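Local coordinates for protein N-acetylglucosamine-specific lectin (Saxidomus purpuratus, PDB 6A7T) that recognises carbohydrates, N-acetylglucosamine among them, as a C-type lectin whose sugar binding does not depend on calcium, at residues E43-S51 with F84-S92. Numbering follows the deposited sequence.
Sequences ETERGWEDS and FHYYWIGGS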
loop_
_atom_site.group_PDB
_atom_site.type_symbol
_atom_site.label_atom_id
_atom_site.label_comp_id
_atom_site.label_asym_id
_atom_site.label_seq_id
_atom_site.Cartn_x
_atom_site.Cartn_y
_atom_site.Cartn_z
ATOM N N GLU A 43 17.496 -13.421 -2.406
ATOM C CA GLU A 43 18.666 -13.841 -1.663
ATOM C C GLU A 43 19.813 -14.258 -2.577
ATOM O O GLU A 43 20.890 -14.665 -2.075
ATOM C CB GLU A 43 18.249 -14.948 -0.715
ATOM C CG GLU A 43 17.284 -14.426 0.326
ATOM C CD GLU A 43 17.030 -15.383 1.461
ATOM O OE1 GLU A 43 17.270 -16.600 1.245
ATOM O OE2 GLU A 43 16.622 -14.905 2.539
ATOM N N THR A 44 19.623 -14.170 -3.882
ATOM C CA THR A 44 20.719 -14.411 -4.822
ATOM C C THR A 44 21.683 -13.220 -4.756
ATOM O O THR A 44 21.272 -12.087 -4.780
ATOM C CB THR A 44 20.275 -14.607 -6.266
ATOM O OG1 THR A 44 19.511 -15.812 -6.344
ATOM C CG2 THR A 44 21.421 -14.705 -7.242
ATOM N N GLU A 45 22.973 -13.500 -4.631
ATOM C CA GLU A 45 23.956 -12.434 -4.410
ATOM C C GLU A 45 24.497 -11.937 -5.747
ATOM O O GLU A 45 24.945 -12.758 -6.592
ATOM C CB GLU A 45 25.109 -12.968 -3.557
ATOM C CG GLU A 45 24.686 -13.304 -2.147
ATOM C CD GLU A 45 25.825 -13.823 -1.302
ATOM O OE1 GLU A 45 26.408 -14.859 -1.689
ATOM O OE2 GLU A 45 26.118 -13.192 -0.283
ATOM N N ARG A 46 24.292 -10.637 -5.992
ATOM C CA ARG A 46 24.640 -9.960 -7.249
ATOM C C ARG A 46 25.215 -8.586 -6.908
ATOM O O ARG A 46 24.905 -8.013 -5.866
ATOM C CB ARG A 46 23.406 -9.733 -8.129
ATOM C CG ARG A 46 22.480 -10.922 -8.343
ATOM C CD ARG A 46 21.225 -10.470 -9.086
ATOM N NE ARG A 46 20.269 -11.537 -9.303
ATOM C CZ ARG A 46 19.360 -11.907 -8.405
ATOM N NH1 ARG A 46 19.289 -11.276 -7.261
ATOM N NH2 ARG A 46 18.527 -12.895 -8.660
ATOM N N GLY A 47 26.071 -8.045 -7.795
ATOM C CA GLY A 47 26.520 -6.697 -7.707
ATOM C C GLY A 47 25.342 -5.751 -7.833
ATOM O O GLY A 47 24.263 -6.185 -8.187
ATOM N N TRP A 48 25.535 -4.493 -7.448
ATOM C CA TRP A 48 24.399 -3.550 -7.376
ATOM C C TRP A 48 23.799 -3.352 -8.761
ATOM O O TRP A 48 22.567 -3.414 -8.884
ATOM C CB TRP A 48 24.827 -2.234 -6.761
ATOM C CG TRP A 48 23.712 -1.265 -6.574
ATOM C CD1 TRP A 48 22.999 -1.095 -5.425
ATOM C CD2 TRP A 48 23.192 -0.320 -7.515
ATOM N NE1 TRP A 48 22.104 -0.084 -5.575
ATOM C CE2 TRP A 48 22.187 0.393 -6.863
ATOM C CE3 TRP A 48 23.491 -0.004 -8.848
ATOM C CZ2 TRP A 48 21.446 1.362 -7.518
ATOM C CZ3 TRP A 48 22.841 1.051 -9.452
ATOM C CH2 TRP A 48 21.791 1.693 -8.805
ATOM N N GLU A 49 24.640 -3.098 -9.768
ATOM C CA GLU A 49 24.130 -2.952 -11.130
ATOM C C GLU A 49 23.396 -4.232 -11.581
ATOM O O GLU A 49 22.357 -4.117 -12.225
ATOM C CB GLU A 49 25.256 -2.651 -12.112
ATOM C CG GLU A 49 25.745 -1.237 -11.999
ATOM C CD GLU A 49 24.800 -0.154 -12.504
ATOM O OE1 GLU A 49 23.791 -0.483 -13.148
ATOM O OE2 GLU A 49 25.149 1.033 -12.306
ATOM N N ASP A 50 23.952 -5.419 -11.326
ATOM C CA ASP A 50 23.249 -6.645 -11.712
ATOM C C ASP A 50 21.937 -6.838 -10.924
ATOM O O ASP A 50 21.003 -7.419 -11.474
ATOM C CB ASP A 50 24.115 -7.891 -11.598
ATOM C CG ASP A 50 25.166 -7.945 -12.693
ATOM O OD1 ASP A 50 25.026 -7.210 -13.700
ATOM O OD2 ASP A 50 26.100 -8.784 -12.548
ATOM N N SER A 51 21.895 -6.325 -9.702
ATOM C CA SER A 51 20.625 -6.333 -8.914
ATOM C C SER A 51 19.611 -5.403 -9.568
ATOM O O SER A 51 18.415 -5.738 -9.598
ATOM C CB SER A 51 20.863 -5.952 -7.458
ATOM O OG SER A 51 21.801 -6.842 -6.846
ATOM N N PHE A 84 22.231 -12.701 6.102
ATOM C CA PHE A 84 22.729 -11.553 5.349
ATOM C C PHE A 84 22.779 -10.311 6.228
ATOM O O PHE A 84 21.856 -10.056 6.997
ATOM C CB PHE A 84 21.813 -11.267 4.156
ATOM C CG PHE A 84 21.766 -12.395 3.169
ATOM C CD1 PHE A 84 22.878 -12.739 2.425
ATOM C CD2 PHE A 84 20.627 -13.159 3.046
ATOM C CE1 PHE A 84 22.850 -13.784 1.526
ATOM C CE2 PHE A 84 20.606 -14.242 2.191
ATOM C CZ PHE A 84 21.714 -14.552 1.430
ATOM N N HIS A 85 23.839 -9.497 6.051
ATOM C CA HIS A 85 24.036 -8.295 6.851
ATOM C C HIS A 85 23.827 -7.016 6.027
ATOM O O HIS A 85 23.916 -5.941 6.556
ATOM C CB HIS A 85 25.454 -8.292 7.496
ATOM C CG HIS A 85 25.778 -9.591 8.172
ATOM N ND1 HIS A 85 24.941 -10.157 9.136
ATOM C CD2 HIS A 85 26.817 -10.452 8.021
ATOM C CE1 HIS A 85 25.438 -11.312 9.533
ATOM N NE2 HIS A 85 26.606 -11.511 8.888
ATOM N N TYR A 86 23.600 -7.150 4.713
ATOM C CA TYR A 86 23.259 -5.986 3.889
ATOM C C TYR A 86 22.432 -6.457 2.695
ATOM O O TYR A 86 22.535 -7.596 2.286
ATOM C CB TYR A 86 24.500 -5.237 3.386
ATOM C CG TYR A 86 25.367 -5.958 2.384
ATOM C CD1 TYR A 86 26.327 -6.889 2.752
ATOM C CD2 TYR A 86 25.273 -5.653 1.040
ATOM C CE1 TYR A 86 27.115 -7.538 1.806
ATOM C CE2 TYR A 86 26.059 -6.283 0.094
ATOM C CZ TYR A 86 26.987 -7.230 0.467
ATOM O OH TYR A 86 27.723 -7.815 -0.539
ATOM N N TYR A 87 21.586 -5.545 2.205
ATOM C CA TYR A 87 20.762 -5.749 1.008
ATOM C C TYR A 87 20.893 -4.505 0.135
ATOM O O TYR A 87 20.676 -3.429 0.624
ATOM C CB TYR A 87 19.287 -5.935 1.371
ATOM C CG TYR A 87 18.922 -7.233 2.037
ATOM C CD1 TYR A 87 19.193 -7.436 3.373
ATOM C CD2 TYR A 87 18.257 -8.230 1.348
ATOM C CE1 TYR A 87 18.819 -8.607 4.020
ATOM C CE2 TYR A 87 17.884 -9.412 1.975
ATOM C CZ TYR A 87 18.171 -9.601 3.319
ATOM O OH TYR A 87 17.854 -10.780 3.965
ATOM N N TRP A 88 21.090 -4.705 -1.170
ATOM C CA TRP A 88 21.058 -3.556 -2.105
ATOM C C TRP A 88 19.659 -2.967 -2.239
ATOM O O TRP A 88 18.665 -3.734 -2.335
ATOM C CB TRP A 88 21.555 -3.978 -3.497
ATOM C CG TRP A 88 23.000 -4.379 -3.518
ATOM C CD1 TRP A 88 23.484 -5.549 -3.982
ATOM C CD2 TRP A 88 24.139 -3.653 -3.008
ATOM N NE1 TRP A 88 24.849 -5.590 -3.876
ATOM C CE2 TRP A 88 25.267 -4.462 -3.257
ATOM C CE3 TRP A 88 24.311 -2.404 -2.400
ATOM C CZ2 TRP A 88 26.568 -4.063 -2.944
ATOM C CZ3 TRP A 88 25.597 -2.013 -2.076
ATOM C CH2 TRP A 88 26.690 -2.845 -2.337
ATOM N N ILE A 89 19.597 -1.633 -2.361
ATOM C CA ILE A 89 18.352 -0.904 -2.592
ATOM C C ILE A 89 18.563 0.111 -3.725
ATOM O O ILE A 89 19.652 0.284 -4.200
ATOM C CB ILE A 89 17.810 -0.240 -1.322
ATOM C CG1 ILE A 89 18.748 0.847 -0.775
ATOM C CG2 ILE A 89 17.524 -1.298 -0.282
ATOM C CD1 ILE A 89 18.184 1.624 0.412
ATOM N N GLY A 90 17.473 0.687 -4.145
ATOM C CA GLY A 90 17.375 1.496 -5.371
ATOM C C GLY A 90 17.771 2.943 -5.141
ATOM O O GLY A 90 17.044 3.845 -5.569
ATOM N N GLY A 91 18.944 3.156 -4.536
ATOM C CA GLY A 91 19.511 4.528 -4.424
ATOM C C GLY A 91 20.972 4.526 -4.768
ATOM O O GLY A 91 21.709 3.563 -4.597
ATOM N N SER A 92 21.444 5.648 -5.303
ATOM C CA SER A 92 22.782 5.740 -5.804
ATOM C C SER A 92 23.068 7.223 -6.074
ATOM O O SER A 92 22.201 8.045 -6.104
ATOM C CB SER A 92 23.025 4.925 -7.077
ATOM O OG SER A 92 22.303 5.471 -8.154
HETATM O O HOH W 1 15.912 -12.089 2.990
#
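Two tryptophans, Trp-48 and Trp-88, meet with ring planes nearly perpendicular (85°), and each directs its indole N-H to a backbone carbonyl of the other segment. Trp-48 NE1 donates to Ile-89 O at 2.8 Å, nearly in line with that C=O bond and a little out of the indole plane. Trp-88 NE1 reaches Arg-46 O at 3.1 Å, but the bond is bent (127°) and weak; Thr-146 O is a second weak acceptor. Trp-48 CB lies over the five-membered ring of Trp-88 in a CH-pi contact, and the anti chi1 (-176°) turns the CD1 edge of its indole to that face, offset, with Trp-48 CD1 3.5 Å from Trp-88 CE3. Gly-47 O, at the N-cap, accepts from Ser-51 N and, above the carbonyl plane, from Ser-51 OG (2.9 Å), which also lies beside Trp-88 CD1. At the more exposed end, a water donates to Glu-43 OE2 (2.9 Å) and hydrogen-bonds Tyr-87 OH, while Phe-84 CE2 packs on Glu-43 CB and CG, and Glu-45 OE2 lies at the Phe-84 ring edge. Within the C-type lectin fold, Trp-88 neighbours the N-acetylglucosamine-binding His-140, and the contact fastens strand 45-46 and the start of helix 48-57 to strand 86-94, with strand 124-130 touching both tryptophans.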